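Local coordinates for protein endonuclease V (Streptomyces avermitilis, PDB 3GOC) that probably takes part in the repair of deaminated DNA bases, cutting at the second phosphodiester bond 3' to a deoxyinosine with magnesium as cofactor, at residues R18-Q21 against D22-G26. Sequence-based numbering, arbitrary orientation.
Sequences RAVQ and DELRG
Val-20 and Leu-24 touch one helical turn apart on helix 14-24, a surface helix of this RNase H-like endonuclease V. Their side chains lie side by side and point the same way, with Val-20 CG1 3.5 Å from Leu-24 CD1. A chi1 of 171° sets CG1 anti to the backbone N of Val-20 and places that methyl beside the leucine branch. The backbone here bonds i to i+4: Leu-24 N donates to Val-20 O at 2.8 Å and Asp-22 N to Arg-18 O at 2.9 Å, both nearly straight. The bonds from Glu-23 N to Ala-19 O and from Arg-25 N to Gln-21 O, each 3.0 Å, are more bent, with N-H...O angles just over 140°. In Glu-23, chi1 turns CG beside its own backbone N and sets it 3.0 Å from Ala-19 O; the extended chain beyond carries the carboxylate back along the helix.

On another side of the helix, Asp-22 and Arg-25, three residues apart, form a salt bridge. Arg-25 NH1 stands 2.9 Å from Asp-22 OD1; the oxygen lies close to the guanidinium plane, at its edge, whereas the nitrogen approaches from 39° above the carboxylate plane. The same Asp-22 oxygen, OD1, also pairs with Arg-122 NE, so one carboxylate oxygen joins two guanidinium groups and links the helix to a neighbouring loop. An asparagine here would probably leave both arginines without their shared negative charge and weaken this link. Further out, Leu-24 packs on Phe-124 and on His-129 and Leu-133 of helix 126-134, while buried Gln-21 fastens the helix to a second loop, its NE2 donating to the backbone oxygen of Gly-87.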
loop_
_atom_site.group_PDB
_atom_site.type_symbol
_atom_site.label_atom_id
_atom_site.label_comp_id
_atom_site.label_asym_id
_atom_site.label_seq_id
_atom_site.Cartn_x
_atom_site.Cartn_y
_atom_site.Cartn_z
ATOM N N ARG A 18 -15.627 -14.666 -27.707
ATOM C CA ARG A 18 -16.114 -13.316 -27.453
ATOM C C ARG A 18 -17.470 -13.380 -26.756
ATOM O O ARG A 18 -17.770 -12.558 -25.888
ATOM C CB ARG A 18 -16.241 -12.520 -28.753
ATOM C CG ARG A 18 -14.908 -12.179 -29.403
ATOM C CD ARG A 18 -15.085 -11.072 -30.432
ATOM N NE ARG A 18 -16.038 -11.448 -31.474
ATOM C CZ ARG A 18 -15.711 -12.097 -32.587
ATOM N NH1 ARG A 18 -16.645 -12.407 -33.470
ATOM N NH2 ARG A 18 -14.447 -12.416 -32.825
ATOM N N ALA A 19 -18.286 -14.362 -27.129
ATOM C CA ALA A 19 -19.601 -14.522 -26.518
ATOM C C ALA A 19 -19.447 -14.839 -25.033
ATOM O O ALA A 19 -20.222 -14.354 -24.210
ATOM C CB ALA A 19 -20.379 -15.632 -27.224
ATOM N N VAL A 20 -18.447 -15.650 -24.693
ATOM C CA VAL A 20 -18.202 -15.998 -23.295
ATOM C C VAL A 20 -17.800 -14.734 -22.542
ATOM O O VAL A 20 -18.266 -14.488 -21.430
ATOM C CB VAL A 20 -17.080 -17.069 -23.151
ATOM C CG1 VAL A 20 -16.703 -17.247 -21.680
ATOM C CG2 VAL A 20 -17.548 -18.400 -23.730
ATOM N N GLN A 21 -16.942 -13.922 -23.151
ATOM C CA GLN A 21 -16.507 -12.686 -22.507
ATOM C C GLN A 21 -17.677 -11.751 -22.232
ATOM O O GLN A 21 -17.791 -11.207 -21.137
ATOM C CB GLN A 21 -15.480 -11.957 -23.378
ATOM C CG GLN A 21 -14.204 -12.741 -23.632
ATOM C CD GLN A 21 -13.193 -11.938 -24.424
ATOM O OE1 GLN A 21 -13.534 -11.331 -25.436
ATOM N NE2 GLN A 21 -11.939 -11.945 -23.980
ATOM N N ASP A 22 -18.543 -11.560 -23.222
ATOM C CA ASP A 22 -19.678 -10.663 -23.032
ATOM C C ASP A 22 -20.666 -11.184 -21.991
ATOM O O ASP A 22 -21.329 -10.402 -21.312
ATOM C CB ASP A 22 -20.400 -10.411 -24.359
ATOM C CG ASP A 22 -19.540 -9.652 -25.355
ATOM O OD1 ASP A 22 -18.646 -8.895 -24.920
ATOM O OD2 ASP A 22 -19.770 -9.800 -26.572
ATOM N N GLU A 23 -20.756 -12.502 -21.860
ATOM C CA GLU A 23 -21.670 -13.104 -20.900
ATOM C C GLU A 23 -21.114 -13.081 -19.476
ATOM O O GLU A 23 -21.833 -12.758 -18.529
ATOM C CB GLU A 23 -21.991 -14.537 -21.324
ATOM C CG GLU A 23 -22.733 -14.608 -22.657
ATOM C CD GLU A 23 -22.692 -15.985 -23.296
ATOM O OE1 GLU A 23 -23.273 -16.154 -24.391
ATOM O OE2 GLU A 23 -22.077 -16.900 -22.711
ATOM N N LEU A 24 -19.834 -13.410 -19.328
ATOM C CA LEU A 24 -19.203 -13.430 -18.011
ATOM C C LEU A 24 -18.883 -12.044 -17.451
ATOM O O LEU A 24 -18.760 -11.878 -16.235
ATOM C CB LEU A 24 -17.921 -14.270 -18.048
ATOM C CG LEU A 24 -18.075 -15.782 -18.239
ATOM C CD1 LEU A 24 -16.702 -16.440 -18.231
ATOM C CD2 LEU A 24 -18.948 -16.357 -17.126
ATOM N N ARG A 25 -18.753 -11.054 -18.327
ATOM C CA ARG A 25 -18.437 -9.697 -17.891
ATOM C C ARG A 25 -19.529 -9.167 -16.969
ATOM O O ARG A 25 -19.273 -8.316 -16.118
ATOM C CB ARG A 25 -18.296 -8.765 -19.094
ATOM C CG ARG A 25 -17.643 -7.433 -18.762
ATOM C CD ARG A 25 -18.123 -6.329 -19.690
ATOM N NE ARG A 25 -18.160 -6.757 -21.086
ATOM C CZ ARG A 25 -18.528 -5.975 -22.096
ATOM N NH1 ARG A 25 -18.534 -6.447 -23.334
ATOM N NH2 ARG A 25 -18.886 -4.719 -21.864
ATOM N N GLY A 26 -20.744 -9.676 -17.149
ATOM C CA GLY A 26 -21.861 -9.243 -16.329
ATOM C C GLY A 26 -21.759 -9.678 -14.880
ATOM O O GLY A 26 -22.542 -9.239 -14.038
#